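Local coordinates for putative TOXIN related protein (Parabacteroides distasonis ATCC 8503, PDB 3K0Y), which is of unknown function, named a putative toxin-related protein, and couples a NigD-like N-terminal OB domain to a C-terminal beta sandwich domain, at residues 26-31 with 74-79; 49-54 with 170-175. One frame throughout, in Å; residues are numbered along the deposited sequence.

How the contacts relate
From the N terminus the chain runs through 26-31, then 49-54, then 74-79 and, much later, 170-175, so the two contacts cross: contact 1 closes a loop of 42 residues that contains 49-54, and contact 2 closes one of 115 that contains 74-79. Contact 1 lies inside the OB domain, between strands 25-30 and 74-88. Contact 2 joins the OB part to the beta sandwich part, between strands 52-62 and 163-172, each of which pairs with strand 74-88. Their centres are about 16 Å apart, yet they meet directly: Asp31 OD1 of contact 1 forms a 2.9 Å salt bridge with Arg53 NH2 of contact 2.

Contact 1: 26-31 with 74-79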
loop_
_atom_site.group_PDB
_atom_site.type_symbol
_atom_site.label_atom_id
_atom_site.label_comp_id
_atom_site.label_asym_id
_atom_site.label_seq_id
_atom_site.Cartn_x
_atom_site.Cartn_y
_atom_site.Cartn_z
ATOM N N TYR A 26 0.533 4.391 -20.432
ATOM C CA TYR A 26 0.802 3.530 -19.279
ATOM C C TYR A 26 0.062 2.223 -19.415
ATOM O O TYR A 26 -0.967 2.157 -20.078
ATOM C CB TYR A 26 0.363 4.240 -17.982
ATOM C CG TYR A 26 -1.138 4.447 -17.849
ATOM C CD1 TYR A 26 -1.793 5.517 -18.473
ATOM C CD2 TYR A 26 -1.908 3.553 -17.115
ATOM C CE1 TYR A 26 -3.182 5.698 -18.354
ATOM C CE2 TYR A 26 -3.292 3.717 -16.981
ATOM C CZ TYR A 26 -3.917 4.791 -17.596
ATOM O OH TYR A 26 -5.276 4.918 -17.441
ATOM N N TYR A 27 0.575 1.180 -18.779
ATOM C CA TYR A 27 -0.242 -0.023 -18.569
ATOM C C TYR A 27 -0.428 -0.272 -17.072
ATOM O O TYR A 27 0.147 0.420 -16.256
ATOM C CB TYR A 27 0.305 -1.231 -19.323
ATOM C CG TYR A 27 1.581 -1.823 -18.808
ATOM C CD1 TYR A 27 1.565 -2.805 -17.840
ATOM C CD2 TYR A 27 2.797 -1.443 -19.330
ATOM C CE1 TYR A 27 2.715 -3.367 -17.393
ATOM C CE2 TYR A 27 3.961 -2.005 -18.895
ATOM C CZ TYR A 27 3.917 -2.965 -17.932
ATOM O OH TYR A 27 5.079 -3.520 -17.484
ATOM N N LEU A 28 -1.281 -1.215 -16.728
ATOM C CA LEU A 28 -1.625 -1.486 -15.334
ATOM C C LEU A 28 -1.209 -2.881 -14.982
ATOM O O LEU A 28 -1.482 -3.809 -15.757
ATOM C CB LEU A 28 -3.126 -1.351 -15.121
ATOM C CG LEU A 28 -3.661 0.054 -15.351
ATOM C CD1 LEU A 28 -5.147 -0.025 -15.558
ATOM C CD2 LEU A 28 -3.316 0.962 -14.183
ATOM N N ARG A 29 -0.574 -3.037 -13.820
ATOM C CA ARG A 29 -0.148 -4.355 -13.316
ATOM C C ARG A 29 -1.002 -4.780 -12.105
ATOM O O ARG A 29 -1.043 -4.091 -11.105
ATOM C CB ARG A 29 1.347 -4.331 -12.955
ATOM C CG ARG A 29 1.901 -5.744 -12.708
ATOM C CD ARG A 29 3.399 -5.828 -12.766
ATOM N NE ARG A 29 3.998 -4.955 -11.763
ATOM C CZ ARG A 29 4.767 -3.893 -12.016
ATOM N NH1 ARG A 29 5.098 -3.572 -13.245
ATOM N NH2 ARG A 29 5.217 -3.159 -11.016
ATOM N N LEU A 30 -1.710 -5.894 -12.210
ATOM C CA LEU A 30 -2.595 -6.334 -11.146
ATOM C C LEU A 30 -1.788 -7.096 -10.105
ATOM O O LEU A 30 -0.649 -7.461 -10.386
ATOM C CB LEU A 30 -3.698 -7.221 -11.699
ATOM C CG LEU A 30 -4.691 -6.603 -12.673
ATOM C CD1 LEU A 30 -5.750 -7.697 -13.144
ATOM C CD2 LEU A 30 -5.363 -5.408 -12.039
ATOM N N ASP A 31 -2.356 -7.318 -8.913
ATOM C CA ASP A 31 -1.643 -8.087 -7.886
ATOM C C ASP A 31 -1.222 -9.506 -8.373
ATOM O O ASP A 31 -0.103 -9.925 -8.152
ATOM C CB ASP A 31 -2.462 -8.189 -6.602
ATOM C CG ASP A 31 -2.631 -6.841 -5.879
ATOM O OD1 ASP A 31 -1.862 -5.897 -6.087
ATOM O OD2 ASP A 31 -3.568 -6.722 -5.082
ATOM N N HIS A 74 -4.050 -8.287 -21.316
ATOM C CA HIS A 74 -5.375 -8.034 -21.888
ATOM C C HIS A 74 -5.564 -6.570 -22.239
ATOM O O HIS A 74 -4.870 -5.713 -21.702
ATOM C CB HIS A 74 -6.449 -8.479 -20.901
ATOM C CG HIS A 74 -6.105 -9.752 -20.200
ATOM N ND1 HIS A 74 -5.435 -9.776 -18.991
ATOM C CD2 HIS A 74 -6.272 -11.045 -20.568
ATOM C CE1 HIS A 74 -5.236 -11.031 -18.630
ATOM N NE2 HIS A 74 -5.738 -11.819 -19.566
ATOM N N TYR A 75 -6.499 -6.305 -23.154
ATOM C CA TYR A 75 -6.889 -4.945 -23.509
ATOM C C TYR A 75 -8.072 -4.523 -22.655
ATOM O O TYR A 75 -8.982 -5.312 -22.427
ATOM C CB TYR A 75 -7.273 -4.854 -24.994
ATOM C CG TYR A 75 -6.114 -5.008 -25.960
ATOM C CD1 TYR A 75 -5.295 -3.927 -26.270
ATOM C CD2 TYR A 75 -5.859 -6.226 -26.589
ATOM C CE1 TYR A 75 -4.237 -4.052 -27.160
ATOM C CE2 TYR A 75 -4.801 -6.368 -27.495
ATOM C CZ TYR A 75 -3.994 -5.271 -27.772
ATOM O OH TYR A 75 -2.945 -5.393 -28.656
ATOM N N ILE A 76 -8.074 -3.278 -22.190
ATOM C CA ILE A 76 -9.185 -2.784 -21.363
ATOM C C ILE A 76 -9.661 -1.399 -21.729
ATOM O O ILE A 76 -8.993 -0.671 -22.457
ATOM C CB ILE A 76 -8.847 -2.828 -19.835
ATOM C CG1 ILE A 76 -7.807 -1.758 -19.445
ATOM C CG2 ILE A 76 -8.410 -4.246 -19.433
ATOM C CD1 ILE A 76 -7.590 -1.573 -17.906
ATOM N N LYS A 77 -10.864 -1.078 -21.262
ATOM C CA LYS A 77 -11.301 0.301 -21.129
ATOM C C LYS A 77 -11.200 0.692 -19.650
ATOM O O LYS A 77 -11.804 0.052 -18.776
ATOM C CB LYS A 77 -12.731 0.479 -21.578
ATOM C CG LYS A 77 -13.260 1.901 -21.399
ATOM C CD LYS A 77 -14.653 2.024 -21.981
ATOM C CE LYS A 77 -15.338 3.282 -21.503
ATOM N NZ LYS A 77 -14.790 4.497 -22.136
ATOM N N VAL A 78 -10.412 1.722 -19.377
ATOM C CA VAL A 78 -10.385 2.345 -18.073
ATOM C C VAL A 78 -11.660 3.167 -17.943
ATOM O O VAL A 78 -11.844 4.128 -18.653
ATOM C CB VAL A 78 -9.125 3.254 -17.929
ATOM C CG1 VAL A 78 -9.172 4.080 -16.631
ATOM C CG2 VAL A 78 -7.850 2.384 -17.992
ATOM N N ASN A 79 -12.565 2.758 -17.070
ATOM C CA ASN A 79 -13.773 3.537 -16.820
ATOM C C ASN A 79 -13.501 4.644 -15.826
ATOM O O ASN A 79 -13.991 5.764 -15.992
ATOM C CB ASN A 79 -14.895 2.655 -16.311
ATOM C CG ASN A 79 -15.213 1.491 -17.276
ATOM O OD1 ASN A 79 -15.332 1.685 -18.488
ATOM N ND2 ASN A 79 -15.308 0.285 -16.733
#
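Leu28 and Tyr26 meet Ile76 and Val78 in a buried, mainly apolar contact across the interior of the OB domain, a small fold whose strands curl into a barrel. The evidence for core packing rather than sheet pairing is geometric. The axes of strand segments 26-30 and 74-79 stay 9.4 Å apart at closest approach, their directions differ by 106°, and no hydrogen bond links them; strand 35-38 pairs with both. Leu28 and Ile76 both project toward the opposite strand and meet methyl to methyl, their side chains crossing at nearly a right angle, with Leu28 CD1 3.7 Å from Ile76 CD1. Ile76 reaches this point because CG1 sits between its backbone N and carbonyl carbon (chi1 71°), while the near-extended chi2 carries CD1 inward. Val56 and Phe58 of strand 52-62 add to the same core, touching Leu28 and Ile76 respectively. Farther along, Val78 CG2 lies 4.4 Å from Leu28 CD1, a looser contact. Tyr26 approaches Val78 from the opposite direction and brings up its phenol oxygen rather than a ring face: Tyr26 OH is 3.7 Å from Val78 CG2 and 4.1 Å from Val78 CG1, facing both methyls of the valine.

Contact 2: 49-54 with 170-175; sequences KPNQRA and AFNLSS
Asn172 OD1 is gripped twice by Ser174, and the amide so held reaches through a water to the backbone of Asn51. Ser174 N donates to Asn172 OD1 at 3.0 Å, in the carbonyl plane with an N-H...O angle of 153°, which closes an Asx turn where strand 163-172 ends. Ser174 OG donates to Asn172 OD1 as well, at 2.9 Å, but from 49° out of that plane. Two donors on the oxygen would restrain the amide's rotation and point its nitrogen toward 49-54. There Asn172 ND2 donates to a water at 2.9 Å, and the water in turn donates to Asn51 O at 3.0 Å. The two asparagine side chains meet nitrogen to nitrogen, with Asn172 ND2 4.1 Å from Asn51 ND2, two donors that do not bond each other, and the water supplies the link; Tyr119 touches both side chains.

This bridge joins the loop residue Asn51, leading into strand 52-62 of the NigD-like OB domain, to strand 163-172 of the C-terminal beta sandwich domain, where strand 74-88 pairs with both strands. Deeper in the interface, the aliphatic part of Arg53 lies alongside the methyl of Ala170: Arg53 CD is 3.6 Å from Ala170 CB, with CG nearly as close. The arginine chain bends at chi2 and chi3, taking the guanidinium beyond the methyl to partners elsewhere. Its NE bonds to Thr17 OG1, NH1 to Asn121 OD1, and NH2 forms a salt bridge with Asp31, so this buried charge has all three nitrogens engaged. Gln52, next door, turns its amide onto the carbonyl of the next residue, where Gln52 NE2 donates to Arg53 O at 2.9 Å, nearly straight at 171° and on a lone pair.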
loop_
_atom_site.group_PDB
_atom_site.type_symbol
_atom_site.label_atom_id
_atom_site.label_comp_id
_atom_site.label_asym_id
_atom_site.label_seq_id
_atom_site.Cartn_x
_atom_site.Cartn_y
_atom_site.Cartn_z
ATOM N N LYS A 49 2.387 7.938 -13.208
ATOM C CA LYS A 49 3.599 8.167 -12.460
ATOM C C LYS A 49 4.254 6.829 -12.125
ATOM O O LYS A 49 3.563 5.827 -11.983
ATOM C CB LYS A 49 3.307 8.915 -11.161
ATOM C CG LYS A 49 2.841 10.353 -11.315
ATOM C CD LYS A 49 1.968 10.737 -10.078
ATOM C CE LYS A 49 1.326 12.133 -10.251
ATOM N NZ LYS A 49 -0.050 12.105 -9.627
ATOM N N PRO A 50 5.582 6.814 -12.007
ATOM C CA PRO A 50 6.233 5.567 -11.604
ATOM C C PRO A 50 5.843 5.198 -10.177
ATOM O O PRO A 50 5.685 6.072 -9.343
ATOM C CB PRO A 50 7.737 5.925 -11.665
ATOM C CG PRO A 50 7.740 7.397 -11.312
ATOM C CD PRO A 50 6.538 7.944 -12.061
ATOM N N ASN A 51 5.645 3.920 -9.917
ATOM C CA ASN A 51 5.455 3.427 -8.541
ATOM C C ASN A 51 4.238 4.000 -7.790
ATOM O O ASN A 51 4.323 4.415 -6.638
ATOM C CB ASN A 51 6.757 3.655 -7.786
ATOM C CG ASN A 51 7.954 3.132 -8.563
ATOM O OD1 ASN A 51 8.792 3.908 -9.022
ATOM N ND2 ASN A 51 7.994 1.829 -8.777
ATOM N N GLN A 52 3.104 4.036 -8.485
ATOM C CA GLN A 52 1.881 4.639 -7.979
ATOM C C GLN A 52 0.822 3.569 -8.116
ATOM O O GLN A 52 0.737 2.936 -9.170
ATOM C CB GLN A 52 1.523 5.843 -8.854
ATOM C CG GLN A 52 0.209 6.457 -8.609
ATOM C CD GLN A 52 0.118 7.144 -7.271
ATOM O OE1 GLN A 52 0.860 8.053 -6.995
ATOM N NE2 GLN A 52 -0.835 6.733 -6.455
ATOM N N ARG A 53 0.041 3.343 -7.070
ATOM C CA ARG A 53 -1.099 2.415 -7.193
ATOM C C ARG A 53 -2.375 3.214 -7.360
ATOM O O ARG A 53 -2.420 4.404 -7.004
ATOM C CB ARG A 53 -1.199 1.528 -5.971
ATOM C CG ARG A 53 0.064 0.770 -5.667
ATOM C CD ARG A 53 -0.260 -0.663 -5.184
ATOM N NE ARG A 53 -0.383 -1.553 -6.328
ATOM C CZ ARG A 53 -0.937 -2.766 -6.278
ATOM N NH1 ARG A 53 -1.453 -3.228 -5.143
ATOM N NH2 ARG A 53 -0.952 -3.503 -7.354
ATOM N N ALA A 54 -3.402 2.559 -7.871
ATOM C CA ALA A 54 -4.684 3.196 -8.128
ATOM C C ALA A 54 -5.802 2.171 -7.979
ATOM O O ALA A 54 -5.579 0.983 -8.158
ATOM C CB ALA A 54 -4.736 3.821 -9.514
ATOM N N ALA A 170 -0.859 2.344 -0.078
ATOM C CA ALA A 170 0.064 1.312 -0.527
ATOM C C ALA A 170 1.470 1.749 -0.191
ATOM O O ALA A 170 1.816 2.919 -0.413
ATOM C CB ALA A 170 -0.071 1.115 -2.034
ATOM N N PHE A 171 2.246 0.832 0.405
ATOM C CA PHE A 171 3.652 1.081 0.752
ATOM C C PHE A 171 4.593 0.184 -0.074
ATOM O O PHE A 171 4.442 -1.044 -0.127
ATOM C CB PHE A 171 3.890 0.842 2.252
ATOM C CG PHE A 171 3.104 1.768 3.145
ATOM C CD1 PHE A 171 3.494 3.095 3.320
ATOM C CD2 PHE A 171 2.006 1.315 3.864
ATOM C CE1 PHE A 171 2.788 3.934 4.157
ATOM C CE2 PHE A 171 1.318 2.176 4.737
ATOM C CZ PHE A 171 1.681 3.454 4.873
ATOM N N ASN A 172 5.555 0.811 -0.737
ATOM C CA ASN A 172 6.496 0.099 -1.567
ATOM C C ASN A 172 7.441 -0.641 -0.629
ATOM O O ASN A 172 8.091 -0.033 0.223
ATOM C CB ASN A 172 7.227 1.104 -2.473
ATOM C CG ASN A 172 8.038 0.457 -3.560
ATOM O OD1 ASN A 172 8.634 -0.595 -3.352
ATOM N ND2 ASN A 172 8.159 1.133 -4.701
ATOM N N LEU A 173 7.511 -1.960 -0.770
ATOM C CA LEU A 173 8.371 -2.776 0.107
ATOM C C LEU A 173 9.742 -3.066 -0.457
ATOM O O LEU A 173 10.486 -3.871 0.098
ATOM C CB LEU A 173 7.698 -4.112 0.437
ATOM C CG LEU A 173 6.361 -3.975 1.147
ATOM C CD1 LEU A 173 5.703 -5.340 1.395
ATOM C CD2 LEU A 173 6.534 -3.219 2.427
ATOM N N SER A 174 10.090 -2.424 -1.552
ATOM C CA SER A 174 11.288 -2.812 -2.262
ATOM C C SER A 174 12.572 -2.484 -1.478
ATOM O O SER A 174 13.612 -2.956 -1.848
ATOM C CB SER A 174 11.305 -2.147 -3.652
ATOM O OG SER A 174 11.500 -0.759 -3.534
ATOM N N SER A 175 12.471 -1.676 -0.418
ATOM C CA SER A 175 13.577 -1.311 0.461
ATOM C C SER A 175 13.793 -2.332 1.575
ATOM O O SER A 175 14.706 -2.157 2.368
ATOM C CB SER A 175 13.292 0.067 1.116
ATOM O OG SER A 175 12.229 -0.034 2.068
HETATM O O HOH W 1 6.448 3.517 -4.699
#